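Acyl-coenzyme A oxidase 1 (Yarrowia lipolytica, PDB 5Y9D) catalyses the FAD-dependent oxidation of 2,3-saturated acyl-CoAs to (2E)-enoyl-CoAs, with molecular oxygen reduced to hydrogen peroxide, in peroxisomal fatty acid beta-oxidation. Local coordinates at residues Arg476-Ser481 with Ala493-Val498; Cys564-Thr569 with Thr608-Arg613; Phe599-Ile604 with Asn626-Glu631. All blocks are in the same frame, centred on the assembly; numbering follows the deposited sequence.

Interaction 1: residues Arg476-Ser481 with Ala493-Val498; sequences RGLVQS and ASIQYV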
# COMPACT_ATOMS: atom_id res chain seq x y z
N ARG A 476 17.53 19.83 -4.28
CA ARG A 476 18.59 20.55 -4.98
C ARG A 476 18.13 21.94 -5.46
O ARG A 476 18.84 22.93 -5.25
CB ARG A 476 19.11 19.76 -6.18
CG ARG A 476 20.06 20.57 -7.06
CD ARG A 476 20.78 19.70 -8.06
NE ARG A 476 19.79 19.05 -8.89
CZ ARG A 476 19.84 17.78 -9.29
NH1 ARG A 476 20.85 16.99 -8.93
NH2 ARG A 476 18.84 17.31 -10.04
N GLY A 477 16.97 21.99 -6.10
CA GLY A 477 16.41 23.27 -6.56
C GLY A 477 16.19 24.28 -5.43
O GLY A 477 16.18 25.49 -5.66
N LEU A 478 15.98 23.77 -4.23
CA LEU A 478 15.64 24.61 -3.11
C LEU A 478 16.92 25.16 -2.53
O LEU A 478 16.94 26.30 -2.07
CB LEU A 478 14.91 23.80 -2.04
CG LEU A 478 13.47 23.37 -2.28
CD1 LEU A 478 13.04 22.38 -1.22
CD2 LEU A 478 12.56 24.56 -2.27
N VAL A 479 17.97 24.34 -2.52
CA VAL A 479 19.27 24.83 -2.15
C VAL A 479 19.70 25.92 -3.15
O VAL A 479 20.10 26.99 -2.73
CB VAL A 479 20.28 23.71 -2.07
CG1 VAL A 479 21.67 24.26 -1.86
CG2 VAL A 479 19.94 22.78 -0.91
N GLN A 480 19.57 25.66 -4.44
CA GLN A 480 19.96 26.65 -5.46
C GLN A 480 19.14 27.93 -5.41
O GLN A 480 19.62 28.99 -5.81
CB GLN A 480 19.88 26.03 -6.87
CG GLN A 480 20.99 25.01 -7.09
CD GLN A 480 20.71 24.05 -8.21
OE1 GLN A 480 19.56 23.74 -8.54
NE2 GLN A 480 21.77 23.54 -8.80
N SER A 481 17.91 27.83 -4.93
CA SER A 481 17.10 29.02 -4.77
C SER A 481 17.57 29.86 -3.59
O SER A 481 17.58 31.07 -3.68
CB SER A 481 15.66 28.61 -4.59
OG SER A 481 15.21 28.12 -5.82
N ALA A 493 7.71 33.64 -6.14
CA ALA A 493 6.89 33.99 -4.95
C ALA A 493 6.81 32.83 -3.93
O ALA A 493 6.77 33.05 -2.71
CB ALA A 493 5.50 34.40 -5.37
N SER A 494 6.80 31.61 -4.48
CA SER A 494 6.69 30.35 -3.76
C SER A 494 7.82 30.17 -2.75
O SER A 494 7.63 29.54 -1.71
CB SER A 494 6.73 29.16 -4.76
OG SER A 494 6.64 29.60 -6.14
N ILE A 495 9.01 30.63 -3.11
CA ILE A 495 10.19 30.41 -2.29
C ILE A 495 10.74 31.65 -1.59
O ILE A 495 11.74 31.57 -0.92
CB ILE A 495 11.33 29.74 -3.07
CG1 ILE A 495 10.80 28.89 -4.21
CG2 ILE A 495 12.14 28.87 -2.13
CD1 ILE A 495 11.82 27.97 -4.82
N GLN A 496 10.06 32.78 -1.72
CA GLN A 496 10.56 34.03 -1.18
C GLN A 496 10.75 34.01 0.34
O GLN A 496 11.68 34.60 0.86
CB GLN A 496 9.65 35.19 -1.58
CG GLN A 496 9.69 35.50 -3.06
CD GLN A 496 9.29 36.93 -3.34
OE1 GLN A 496 8.11 37.23 -3.52
NE2 GLN A 496 10.26 37.81 -3.38
N TYR A 497 9.87 33.31 1.03
CA TYR A 497 9.83 33.31 2.48
C TYR A 497 11.12 32.78 3.06
O TYR A 497 11.43 33.02 4.21
CB TYR A 497 8.67 32.45 2.97
CG TYR A 497 8.90 30.98 2.77
CD1 TYR A 497 8.64 30.38 1.55
CD2 TYR A 497 9.40 30.19 3.78
CE1 TYR A 497 8.85 29.04 1.36
CE2 TYR A 497 9.61 28.84 3.60
CZ TYR A 497 9.33 28.28 2.39
OH TYR A 497 9.54 26.95 2.20
N VAL A 498 11.86 32.02 2.27
CA VAL A 498 13.10 31.42 2.72
C VAL A 498 14.06 32.52 3.15
O VAL A 498 14.89 32.32 4.03
CB VAL A 498 13.73 30.51 1.65
CG1 VAL A 498 15.06 29.99 2.13
CG2 VAL A 498 12.81 29.34 1.36
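I495 sends its terminal methyl across to helix 467-486 and sets it against S481, where I495 CD1 lies 3.5 Å from S481 OG. The same methyl stands 3.9 Å from S481 CB, so it meets the hydroxymethyl group as a whole, and, roughly at right angles to that approach, it looks more loosely toward the branched end of L478, with I495 CD1 4.3 Å from L478 CD2. S481 and L478 stand three residues apart on neighbouring turns, so one long aliphatic side chain from the loop can reach both.

The serine hydroxyl meets a methyl without losing its polar bond, because S481 OG donates to G477 O over 2.8 Å, one turn back. With OG beside its own backbone N (chi1 -70°), the hydroxyl folds down along the helix, and the C=O...OG angle is 159°. Serine suits the place: it is short, and its oxygen is satisfied by its own helix. An alanine here would probably cost G477 O its side-chain donor, leaving the weak bond from S481 N, and open a small gap beside the isoleucine methyl.

Further out, Y497 anchors the loop. Its ring carries V498 CG2 over one face, offset toward the rim, and S494 O at an edge, while its hydroxyl hydrogen-bonds S530 on helix 519-544. The carbonyl of Y497 is held by R531, and L478 also rests on C564. The contact thus folds the connection that leads from helix 467-486 to helix 513-516 back onto the helix it has just left. It belongs to the helical C-terminal half of the chain, where helix 467-486 lies against helices 519-544 and 558-581, an all-helical packing consistent with the acyl-CoA oxidase fold.

Interaction 2: residues Cys564-Thr569 with Thr608-Arg613; sequences CARIHT and TGIFLR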
# COMPACT_ATOMS: atom_id res chain seq x y z
N CYS A 564 13.86 18.64 3.05
CA CYS A 564 13.49 19.98 2.66
C CYS A 564 12.31 19.99 1.70
O CYS A 564 11.40 20.80 1.82
CB CYS A 564 14.70 20.70 2.06
SG CYS A 564 16.06 20.83 3.25
N ALA A 565 12.34 19.05 0.77
CA ALA A 565 11.27 18.90 -0.19
C ALA A 565 10.02 18.67 0.59
O ALA A 565 8.99 19.29 0.33
CB ALA A 565 11.53 17.73 -1.11
N ARG A 566 10.13 17.80 1.57
CA ARG A 566 8.97 17.37 2.32
C ARG A 566 8.33 18.48 3.08
O ARG A 566 7.15 18.65 2.93
CB ARG A 566 9.30 16.24 3.30
CG ARG A 566 8.05 15.41 3.64
CD ARG A 566 7.94 15.15 5.11
NE ARG A 566 8.52 13.88 5.47
CZ ARG A 566 8.91 13.56 6.71
NH1 ARG A 566 8.80 14.47 7.69
NH2 ARG A 566 9.41 12.35 6.96
N ILE A 567 9.10 19.20 3.93
CA ILE A 567 8.52 20.31 4.70
C ILE A 567 8.02 21.45 3.81
O ILE A 567 6.98 22.01 4.06
CB ILE A 567 9.48 20.97 5.72
CG1 ILE A 567 10.42 19.98 6.37
CG2 ILE A 567 8.67 21.66 6.83
CD1 ILE A 567 9.71 18.85 7.08
N HIS A 568 8.76 21.80 2.77
CA HIS A 568 8.43 22.98 1.96
C HIS A 568 7.17 22.73 1.14
O HIS A 568 6.32 23.60 0.98
CB HIS A 568 9.60 23.33 1.03
CG HIS A 568 9.20 24.14 -0.16
ND1 HIS A 568 8.95 25.49 -0.08
CD2 HIS A 568 8.95 23.79 -1.44
CE1 HIS A 568 8.60 25.95 -1.27
NE2 HIS A 568 8.58 24.93 -2.11
N THR A 569 7.08 21.53 0.59
CA THR A 569 5.87 21.07 -0.05
C THR A 569 4.70 21.13 0.92
O THR A 569 3.65 21.70 0.57
CB THR A 569 5.98 19.63 -0.59
OG1 THR A 569 7.01 19.56 -1.58
CG2 THR A 569 4.70 19.23 -1.25
N THR A 608 6.28 16.17 14.70
CA THR A 608 6.47 16.78 16.03
C THR A 608 7.97 16.97 16.33
O THR A 608 8.38 18.02 16.83
CB THR A 608 5.71 15.95 17.11
OG1 THR A 608 4.36 16.43 17.18
CG2 THR A 608 6.32 16.06 18.47
N GLY A 609 8.77 15.95 16.00
CA GLY A 609 10.21 16.03 16.12
C GLY A 609 10.73 17.32 15.53
O GLY A 609 11.49 18.05 16.18
N ILE A 610 10.29 17.63 14.32
CA ILE A 610 10.85 18.75 13.55
C ILE A 610 10.60 20.10 14.21
O ILE A 610 11.44 20.98 14.11
CB ILE A 610 10.34 18.75 12.09
CG1 ILE A 610 10.97 17.60 11.31
CG2 ILE A 610 10.67 20.07 11.39
CD1 ILE A 610 10.08 16.96 10.26
N PHE A 611 9.45 20.27 14.86
CA PHE A 611 9.09 21.56 15.45
C PHE A 611 9.70 21.76 16.86
O PHE A 611 9.84 22.89 17.30
CB PHE A 611 7.56 21.74 15.49
CG PHE A 611 6.95 21.90 14.13
CD1 PHE A 611 6.82 23.17 13.55
CD2 PHE A 611 6.52 20.80 13.41
CE1 PHE A 611 6.27 23.32 12.28
CE2 PHE A 611 5.97 20.95 12.14
CZ PHE A 611 5.85 22.21 11.57
N LEU A 612 10.03 20.66 17.54
CA LEU A 612 10.74 20.72 18.83
C LEU A 612 12.24 20.77 18.62
O LEU A 612 12.98 21.31 19.45
CB LEU A 612 10.42 19.50 19.70
CG LEU A 612 9.24 19.57 20.68
CD1 LEU A 612 8.04 20.29 20.10
CD2 LEU A 612 8.84 18.17 21.13
N ARG A 613 12.70 20.16 17.53
CA ARG A 613 14.12 20.20 17.16
C ARG A 613 14.45 21.67 17.06
O ARG A 613 15.44 22.14 17.60
CB ARG A 613 14.38 19.49 15.81
CG ARG A 613 15.49 18.43 15.82
CD ARG A 613 16.89 19.02 15.69
NE ARG A 613 17.20 19.40 14.32
CZ ARG A 613 18.33 19.99 13.92
NH1 ARG A 613 18.51 20.29 12.64
NH2 ARG A 613 19.29 20.29 14.80
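I610 reaches out from helix 608-613 and ends over two neighbours on helix 558-581, its CD1 being the one atom that makes both contacts. The two isoleucines meet tip to tip, I567 CD1 lying 3.7 Å from I610 CD1. In I610, CG1 sits beside the backbone N (chi1 -72°), which aims its ethyl arm toward helix 558-581.

Beside this pair comes the guanidinium of R566, approaching the isoleucine obliquely, with R566 NH1 3.8 Å from I610 CD1. The arginine chain is bent at its second and third torsions, which brings its charged end round to D607, just ahead of helix 608-613, where NH1 forms a salt bridge. A long flexible side chain suits this spot, since its head can pair with the carboxylate and still lie against a methyl.

On its far side helix 558-581 is internally tied: A565 O accepts T569 OG1 at 2.8 Å and T569 N at 3.0 Å, from opposite faces of the carbonyl plane. Helix 608-613 also faces the second subunit, where R613 forms a salt bridge with D623 of that subunit and L612 packs on G609 of that subunit.

The join between the helices is thus mainly a small hydrophobic contact of methyls, while its directional part is the charge pair of R566 with D607; the I610 methyl borders one side of the guanidinium and may modestly shield it from water.

Interaction 3: residues Phe599-Ile604 with Asn626-Glu631; sequences FALWSI and NSLVDE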
# COMPACT_ATOMS: atom_id res chain seq x y z
N PHE A 599 -5.83 20.22 9.00
CA PHE A 599 -4.72 19.82 8.13
C PHE A 599 -3.39 20.33 8.69
O PHE A 599 -2.46 19.57 8.91
CB PHE A 599 -4.98 20.37 6.71
CG PHE A 599 -3.88 20.12 5.72
CD1 PHE A 599 -3.28 18.89 5.63
CD2 PHE A 599 -3.50 21.12 4.84
CE1 PHE A 599 -2.27 18.67 4.75
CE2 PHE A 599 -2.50 20.90 3.93
CZ PHE A 599 -1.88 19.67 3.88
N ALA A 600 -3.31 21.63 8.93
CA ALA A 600 -2.13 22.26 9.52
C ALA A 600 -1.70 21.62 10.83
O ALA A 600 -0.56 21.14 10.93
CB ALA A 600 -2.36 23.74 9.72
N LEU A 601 -2.59 21.58 11.83
CA LEU A 601 -2.23 21.04 13.16
C LEU A 601 -1.95 19.56 13.12
O LEU A 601 -1.01 19.07 13.77
CB LEU A 601 -3.33 21.29 14.19
CG LEU A 601 -3.43 22.74 14.66
CD1 LEU A 601 -4.72 22.99 15.41
CD2 LEU A 601 -2.24 23.13 15.50
N TRP A 602 -2.76 18.82 12.39
CA TRP A 602 -2.47 17.42 12.17
C TRP A 602 -1.07 17.25 11.58
O TRP A 602 -0.39 16.30 11.93
CB TRP A 602 -3.51 16.79 11.25
CG TRP A 602 -3.24 15.37 10.87
CD1 TRP A 602 -3.37 14.25 11.66
CD2 TRP A 602 -2.81 14.90 9.59
NE1 TRP A 602 -3.05 13.13 10.95
CE2 TRP A 602 -2.70 13.49 9.67
CE3 TRP A 602 -2.52 15.54 8.36
CZ2 TRP A 602 -2.32 12.71 8.59
CZ3 TRP A 602 -2.14 14.76 7.28
CH2 TRP A 602 -2.05 13.37 7.39
N SER A 603 -0.65 18.15 10.68
CA SER A 603 0.67 18.03 10.04
C SER A 603 1.77 18.28 11.06
O SER A 603 2.80 17.61 11.03
CB SER A 603 0.85 18.99 8.88
OG SER A 603 -0.09 18.75 7.86
N ILE A 604 1.56 19.21 11.98
CA ILE A 604 2.47 19.33 13.12
C ILE A 604 2.59 17.95 13.77
O ILE A 604 3.68 17.49 14.08
CB ILE A 604 2.00 20.31 14.21
CG1 ILE A 604 1.69 21.71 13.68
CG2 ILE A 604 3.04 20.40 15.33
CD1 ILE A 604 2.83 22.42 13.03
N ASN A 626 -2.69 17.93 20.31
CA ASN A 626 -3.51 16.74 20.31
C ASN A 626 -4.99 17.00 20.62
O ASN A 626 -5.85 16.47 19.93
CB ASN A 626 -2.97 15.70 21.30
CG ASN A 626 -1.58 15.22 20.94
OD1 ASN A 626 -0.69 15.20 21.80
ND2 ASN A 626 -1.37 14.85 19.67
N SER A 627 -5.27 17.81 21.64
CA SER A 627 -6.63 18.18 22.01
C SER A 627 -7.34 18.98 20.91
O SER A 627 -8.52 18.74 20.63
CB SER A 627 -6.64 19.05 23.29
OG SER A 627 -6.58 18.26 24.45
N LEU A 628 -6.62 19.96 20.35
CA LEU A 628 -7.16 20.76 19.26
C LEU A 628 -7.55 19.91 18.02
O LEU A 628 -8.59 20.11 17.43
CB LEU A 628 -6.17 21.88 18.87
CG LEU A 628 -5.93 23.00 19.89
CD1 LEU A 628 -5.10 24.12 19.26
CD2 LEU A 628 -7.22 23.58 20.46
N VAL A 629 -6.70 18.96 17.65
CA VAL A 629 -7.01 18.02 16.58
C VAL A 629 -8.33 17.30 16.88
O VAL A 629 -9.24 17.29 16.04
CB VAL A 629 -5.84 17.02 16.38
CG1 VAL A 629 -6.30 15.75 15.66
CG2 VAL A 629 -4.70 17.70 15.64
N ASP A 630 -8.43 16.73 18.08
CA ASP A 630 -9.67 16.15 18.59
C ASP A 630 -10.90 17.07 18.45
O ASP A 630 -11.98 16.61 18.05
CB ASP A 630 -9.50 15.77 20.06
CG ASP A 630 -8.48 14.65 20.28
OD1 ASP A 630 -7.53 14.50 19.47
OD2 ASP A 630 -8.63 13.90 21.26
N GLU A 631 -10.75 18.36 18.78
CA GLU A 631 -11.85 19.33 18.65
C GLU A 631 -12.23 19.55 17.20
O GLU A 631 -13.41 19.57 16.85
CB GLU A 631 -11.50 20.71 19.21
CG GLU A 631 -11.67 20.91 20.70
CD GLU A 631 -11.20 22.30 21.18
OE1 GLU A 631 -11.61 23.33 20.58
OE2 GLU A 631 -10.43 22.35 22.16
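The indole of W602 takes little direct part in the meeting with V629: its CG is anti to the backbone N (chi1 175°), which swings the ring off toward P363 and R570, and it is the backbone that receives the valine, V629 CG2 lying 3.9 Å from W602 N. The ring of F599, one turn earlier, likewise faces elsewhere and meets the ring of Y367 with the planes at about 25°. With both aromatic groups turned onto other helices, the side toward helix 619-637 is left to aliphatic chains.

There L601 and V629 carry the contact about equally. L601 CD1 lies 3.9 Å from L628 CB and 4.0 Å from L628 CD1, the two leucines crossing obliquely, while L601 CB is 4.1 Å from V629 CG2. Beta-branched valine suits its place, since its short arm fits against backbone where the CA atoms of W602 and V629 are only 6.4 Å apart. The segments run roughly antiparallel, with 144° between their directions and axes 9.5 Å apart at closest.

Most polar groups are settled away from this seam. S603 OG donates to F599 O from above the carbonyl plane and is also hydrogen-bonded to R570. N626 and D630 pack against Q560 and E556 of the second subunit.

The contacts between the two segments' side chains are thus apolar and rest on shape and exclusion of water, while a hydrogen bond from N626 ND2 to E605 OE2, just past 599-604, supplies a directional tie between the helices, and salt bridges of D630 with R359 and E631 with R513 hold helix 619-637 to other neighbours.

The three contacts form a row through the C-terminal helical region, away from the FAD pocket and from E464, the probable proton acceptor, which precedes helix 467-486. Interaction 1, its centre about 15 Å from that of interaction 2, meets it through helix 558-581, which carries one segment of interaction 2: H568 ND1 lies 2.8 Å from Y497 OH, a probable hydrogen bond, and L478 packs on the same histidine. Interactions 2 and 3, centres about 16 Å apart, alternate along the chain and touch where F611 CZ meets I604 CD1 at 3.4 Å. Both also reach the second subunit. Interactions 1 and 3 do not touch, their nearest atoms being about 13 Å apart, so interaction 2 bridges them.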